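Side-chain contacts in 5-dehydro-2-deoxygluconokinase (Bacillus halodurans C-125, PDB 2QCV), which probably phosphorylates 5-dehydro-2-deoxy-D-gluconate with ATP, a step in the breakdown of myo-inositol to acetyl-CoA: residues 277-280 with 281-285; 285-288 with 289-293. All blocks are in the same frame, centred on the assembly; numbering follows the deposited sequence. Where two conformers were deposited one is given.

In the fold
Interactions 1 and 2 are consecutive pieces of two successive helices and the short turn that joins them, with Ser285 in both and centres about 7 Å apart. Interaction 1 is the C-terminal half of helix 271-284; interaction 2 is the turn and the opening of helix 289-305. Ala282 O probably accepts a hydrogen bond from Lys287 N (3.0 Å), part of the Schellman ending that turns the chain. Across the turn the two helices pack closely: Ala282 CB lies 3.4 Å from Ala292 CA. Asp273 belongs to the Gly-Ala-Gly-Asp signature that serves phosphoryl transfer in PfkB relatives; Ser277 OG of interaction 1 bonds back to Asp273 O, while interaction 2 sits at the far end of that helix.

Interaction 1 of 2, residues 277-280 with 281-285; sequences SAFL and YALIS
Phe279 swings its ring out with CG anti to the backbone N (chi1 176°), and Leu283, one turn later, does much the same with its own CG (chi1 -151°). The two side chains leave the same flank of helix 271-284, in the ribokinase-like fold of the PfkB sugar kinases, and meet lightly: Phe279 CE2 approaches Leu283 CD2 obliquely to 4.2 Å, and Leu283 was modelled in two conformers. Both also reach Leu236 on strand 236-240, so this flank is applied to the large sheet. Leu280 points its branch at Leu141 and Leu143 of strand 139-145 instead, and couples to the next turn mostly through its carbonyl.

Ile284 N donates to Leu280 O at 2.9 Å in a nearly straight bond (N-H...O 172°), while the side chain of Ile284 folds back over the same oxygen, bringing CD1 to 3.5 Å from it. Regular backbone bonds complete the turns, from Tyr281 N to Ser277 O, Ala282 N to Ala278 O and Leu283 N to Phe279 O. On another flank Tyr281 packs among Leu57, Leu59 and Lys287.

At the helix end, Ser285 in the conformer described here curls back along the last turn. Its OG sits 3.6 Å above the plane of the Tyr281 ring, over the centre. The same OG donates to Tyr281 O at 2.8 Å, and Ser285 N reaches that oxygen from the opposite face of the carbonyl plane at 2.9 Å.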
ATOM      1  N   SER A 277      14.271 -17.502  28.848  1.00 27.98           N
ATOM      2  CA  SER A 277      15.030 -18.732  28.539  1.00 28.32           C
ATOM      3  C   SER A 277      15.483 -19.437  29.823  1.00 28.47           C
ATOM      4  O   SER A 277      15.296 -20.635  29.972  1.00 28.59           O
ATOM      5  CB  SER A 277      16.207 -18.437  27.601  1.00 28.69           C
ATOM      6  OG  SER A 277      17.012 -17.383  28.020  1.00 33.07           O
ATOM      7  N   ALA A 278      16.033 -18.677  30.774  1.00 28.38           N
ATOM      8  CA  ALA A 278      16.532 -19.269  32.028  1.00 27.96           C
ATOM      9  C   ALA A 278      15.383 -19.722  32.944  1.00 26.33           C
ATOM     10  O   ALA A 278      15.493 -20.745  33.625  1.00 25.12           O
ATOM     11  CB  ALA A 278      17.487 -18.304  32.764  1.00 27.11           C
ATOM     12  N   PHE A 279      14.295 -18.956  32.990  1.00 25.78           N
ATOM     13  CA  PHE A 279      13.116 -19.361  33.745  1.00 25.38           C
ATOM     14  C   PHE A 279      12.559 -20.679  33.195  1.00 23.63           C
ATOM     15  O   PHE A 279      12.327 -21.643  33.944  1.00 25.76           O
ATOM     16  CB  PHE A 279      12.044 -18.271  33.683  1.00 23.05           C
ATOM     17  CG  PHE A 279      10.753 -18.649  34.358  1.00 27.61           C
ATOM     18  CD1 PHE A 279      10.544 -18.411  35.711  1.00 25.91           C
ATOM     19  CD2 PHE A 279       9.738 -19.206  33.639  1.00 23.32           C
ATOM     20  CE1 PHE A 279       9.340 -18.784  36.333  1.00 28.67           C
ATOM     21  CE2 PHE A 279       8.538 -19.569  34.237  1.00 32.51           C
ATOM     22  CZ  PHE A 279       8.344 -19.366  35.594  1.00 29.64           C
ATOM     23  N   LEU A 280      12.422 -20.763  31.870  1.00 28.15           N
ATOM     24  CA  LEU A 280      11.926 -22.000  31.278  1.00 26.20           C
ATOM     25  C   LEU A 280      12.897 -23.149  31.441  1.00 28.93           C
ATOM     26  O   LEU A 280      12.495 -24.275  31.696  1.00 29.27           O
ATOM     27  CB  LEU A 280      11.586 -21.825  29.808  1.00 29.21           C
ATOM     28  CG  LEU A 280      10.422 -20.850  29.536  1.00 29.40           C
ATOM     29  CD1 LEU A 280      10.335 -20.500  28.010  1.00 32.14           C
ATOM     30  CD2 LEU A 280       9.131 -21.460  30.088  1.00 27.84           C
ATOM     31  N   TYR A 281      14.181 -22.891  31.261  1.00 27.22           N
ATOM     32  CA  TYR A 281      15.167 -23.931  31.567  1.00 28.24           C
ATOM     33  C   TYR A 281      14.977 -24.507  32.960  1.00 28.48           C
ATOM     34  O   TYR A 281      14.990 -25.739  33.157  1.00 26.02           O
ATOM     35  CB  TYR A 281      16.583 -23.388  31.416  1.00 29.00           C
ATOM     36  CG  TYR A 281      17.636 -24.261  32.044  1.00 29.81           C
ATOM     37  CD1 TYR A 281      18.237 -25.283  31.320  1.00 32.76           C
ATOM     38  CD2 TYR A 281      18.052 -24.044  33.349  1.00 30.34           C
ATOM     39  CE1 TYR A 281      19.245 -26.096  31.904  1.00 32.11           C
ATOM     40  CE2 TYR A 281      19.020 -24.869  33.956  1.00 33.25           C
ATOM     41  CZ  TYR A 281      19.629 -25.869  33.206  1.00 34.66           C
ATOM     42  OH  TYR A 281      20.594 -26.650  33.779  1.00 38.52           O
ATOM     43  N   ALA A 282      14.820 -23.631  33.953  1.00 26.69           N
ATOM     44  CA  ALA A 282      14.657 -24.108  35.326  1.00 28.22           C
ATOM     45  C   ALA A 282      13.404 -24.946  35.507  1.00 26.88           C
ATOM     46  O   ALA A 282      13.419 -25.982  36.210  1.00 27.47           O
ATOM     47  CB  ALA A 282      14.673 -22.919  36.329  1.00 28.72           C
ATOM     48  N   LEU A 283      12.284 -24.477  34.942  1.00 26.03           N
ATOM     49  CA  LEU A 283      11.009 -25.191  34.997  0.50 27.56           C
ATOM     50  C   LEU A 283      11.100 -26.595  34.367  1.00 28.33           C
ATOM     51  O   LEU A 283      10.697 -27.576  34.971  1.00 31.61           O
ATOM     52  CB  LEU A 283       9.925 -24.366  34.294  0.50 28.71           C
ATOM     53  CG  LEU A 283       8.487 -24.508  34.769  0.50 26.58           C
ATOM     54  CD1 LEU A 283       8.346 -24.055  36.231  0.50 30.74           C
ATOM     55  CD2 LEU A 283       7.615 -23.689  33.863  0.50 26.76           C
ATOM     56  N   ILE A 284      11.610 -26.649  33.142  1.00 30.27           N
ATOM     57  CA  ILE A 284      11.835 -27.901  32.355  1.00 29.54           C
ATOM     58  C   ILE A 284      12.762 -28.860  33.100  1.00 30.82           C
ATOM     59  O   ILE A 284      12.559 -30.066  33.028  1.00 30.10           O
ATOM     60  CB  ILE A 284      12.467 -27.574  30.955  1.00 31.11           C
ATOM     61  CG1 ILE A 284      11.404 -26.990  30.029  1.00 37.57           C
ATOM     62  CG2 ILE A 284      13.061 -28.813  30.270  1.00 36.44           C
ATOM     63  CD1 ILE A 284      11.991 -26.276  28.863  1.00 35.79           C
ATOM     64  N   SER A 285      13.714 -28.300  33.861  1.00 28.82           N
ATOM     65  CA  SER A 285      14.715 -29.052  34.624  0.50 29.26           C
ATOM     66  C   SER A 285      14.254 -29.436  36.022  1.00 29.31           C
ATOM     67  O   SER A 285      15.031 -29.914  36.811  1.00 30.01           O
ATOM     68  CB  SER A 285      15.994 -28.235  34.754  0.50 28.90           C
ATOM     69  OG  SER A 285      16.579 -28.026  33.500  0.50 28.93           O
TER

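Interaction 2 of 2, residues 285-288 with 289-293; sequences SGKG and IETAL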
ATOM      1  N   SER A 285      13.714 -28.300  33.861  1.00 28.82           N
ATOM      2  CA  SER A 285      14.715 -29.052  34.624  0.50 29.26           C
ATOM      3  C   SER A 285      14.254 -29.436  36.022  1.00 29.31           C
ATOM      4  O   SER A 285      15.031 -29.914  36.811  1.00 30.01           O
ATOM      5  CB  SER A 285      15.994 -28.235  34.754  0.50 28.90           C
ATOM      6  OG  SER A 285      16.579 -28.026  33.500  0.50 28.93           O
ATOM      7  N   GLY A 286      12.991 -29.188  36.347  1.00 27.40           N
ATOM      8  CA  GLY A 286      12.425 -29.692  37.583  1.00 30.54           C
ATOM      9  C   GLY A 286      12.778 -28.895  38.811  1.00 29.66           C
ATOM     10  O   GLY A 286      12.621 -29.371  39.909  1.00 29.22           O
ATOM     11  N   LYS A 287      13.230 -27.655  38.638  1.00 28.73           N
ATOM     12  CA  LYS A 287      13.677 -26.857  39.780  1.00 31.51           C
ATOM     13  C   LYS A 287      12.528 -26.207  40.527  1.00 31.30           C
ATOM     14  O   LYS A 287      12.702 -25.715  41.640  1.00 32.14           O
ATOM     15  CB  LYS A 287      14.708 -25.814  39.336  1.00 30.11           C
ATOM     16  CG  LYS A 287      15.982 -26.516  38.793  1.00 33.25           C
ATOM     17  CD  LYS A 287      16.989 -25.558  38.314  1.00 40.63           C
ATOM     18  CE  LYS A 287      18.162 -26.259  37.629  1.00 40.36           C
ATOM     19  NZ  LYS A 287      18.815 -27.208  38.521  1.00 42.85           N
ATOM     20  N   GLY A 288      11.357 -26.169  39.914  1.00 29.49           N
ATOM     21  CA  GLY A 288      10.207 -25.581  40.567  1.00 30.92           C
ATOM     22  C   GLY A 288      10.134 -24.086  40.313  1.00 28.74           C
ATOM     23  O   GLY A 288      11.088 -23.467  39.829  1.00 28.27           O
ATOM     24  N   ILE A 289       8.980 -23.516  40.599  1.00 28.04           N
ATOM     25  CA  ILE A 289       8.712 -22.130  40.185  1.00 26.39           C
ATOM     26  C   ILE A 289       9.548 -21.135  40.959  1.00 25.36           C
ATOM     27  O   ILE A 289      10.081 -20.175  40.386  1.00 26.05           O
ATOM     28  CB  ILE A 289       7.204 -21.818  40.295  1.00 24.67           C
ATOM     29  CG1 ILE A 289       6.423 -22.721  39.334  1.00 27.81           C
ATOM     30  CG2 ILE A 289       6.922 -20.325  40.072  1.00 26.02           C
ATOM     31  CD1 ILE A 289       4.958 -22.813  39.621  1.00 30.74           C
ATOM     32  N   GLU A 290       9.658 -21.316  42.274  1.00 27.07           N
ATOM     33  CA  GLU A 290      10.382 -20.329  43.081  1.00 27.47           C
ATOM     34  C   GLU A 290      11.836 -20.220  42.649  1.00 27.26           C
ATOM     35  O   GLU A 290      12.363 -19.126  42.477  1.00 26.38           O
ATOM     36  CB  GLU A 290      10.353 -20.700  44.550  1.00 28.70           C
ATOM     37  CG  GLU A 290      10.874 -19.610  45.427  1.00 34.36           C
ATOM     38  CD  GLU A 290      10.756 -20.005  46.905  1.00 37.51           C
ATOM     39  OE1 GLU A 290       9.946 -20.903  47.207  1.00 50.93           O
ATOM     40  OE2 GLU A 290      11.519 -19.466  47.719  1.00 51.71           O
ATOM     41  N   THR A 291      12.467 -21.359  42.391  1.00 25.40           N
ATOM     42  CA  THR A 291      13.826 -21.348  41.878  1.00 26.58           C
ATOM     43  C   THR A 291      13.923 -20.840  40.436  1.00 25.02           C
ATOM     44  O   THR A 291      14.879 -20.143  40.102  1.00 25.00           O
ATOM     45  CB  THR A 291      14.515 -22.722  42.022  1.00 28.86           C
ATOM     46  OG1 THR A 291      14.585 -23.060  43.430  1.00 29.52           O
ATOM     47  CG2 THR A 291      15.947 -22.664  41.444  1.00 30.82           C
ATOM     48  N   ALA A 292      12.950 -21.196  39.594  1.00 26.18           N
ATOM     49  CA  ALA A 292      12.915 -20.719  38.209  1.00 25.69           C
ATOM     50  C   ALA A 292      12.941 -19.188  38.144  1.00 25.80           C
ATOM     51  O   ALA A 292      13.594 -18.615  37.282  1.00 27.17           O
ATOM     52  CB  ALA A 292      11.715 -21.292  37.451  1.00 25.26           C
ATOM     53  N   LEU A 293      12.230 -18.524  39.048  1.00 26.17           N
ATOM     54  CA  LEU A 293      12.274 -17.061  39.118  1.00 25.32           C
ATOM     55  C   LEU A 293      13.700 -16.524  39.355  1.00 26.47           C
ATOM     56  O   LEU A 293      14.069 -15.483  38.781  1.00 25.30           O
ATOM     57  CB  LEU A 293      11.303 -16.552  40.184  1.00 25.80           C
ATOM     58  CG  LEU A 293       9.803 -16.765  39.986  1.00 25.15           C
ATOM     59  CD1 LEU A 293       9.039 -16.391  41.304  1.00 27.65           C
ATOM     60  CD2 LEU A 293       9.244 -15.963  38.768  1.00 22.95           C
TER
HETATM   61  O   HOH W   1      11.589 -23.961  43.338  1.00 23.41           O
HETATM   62  O   HOH W   2      14.844 -25.824  43.159  1.00 41.17           O
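Lys287 and Thr291 lie flank to flank across the start of helix 289-305, the methyl CG2 of the threonine resting 4.0 Å from CB of the lysine. Thr291 is rotated to set CG2 anti to its backbone N, which places OG1 beside that N, on the side of the waters (chi1 -61°). The lysine chain then runs away from helix 289-305, toward Tyr281 of the preceding helix, and bends only at its last torsion.

Gly288 is the N-cap. Its backbone angles would jam a CB against the preceding carbonyl oxygen, so the position suits glycine. Gly288 O receives Ala292 N at 2.9 Å, closing the first turn, and the methyl of Ala292 tucks in 3.3 Å from the same oxygen. Ile289 packs on strands 246-250 and 255-258.

Thr291 N makes no direct bond to Lys287 O. Water 1 bridges them, donating to Lys287 O at 2.7 Å and accepting from Thr291 N at 2.9 Å. Water 2 also donates to Lys287 O and lies 2.8 Å from Thr291 OG1. Water 1 thus stands in for a helical backbone bond where the N-cap glycine has no side chain to take up the Thr291 amide, and water 2 adds a second bridge, to the hydroxyl, with Lys287 O receiving both.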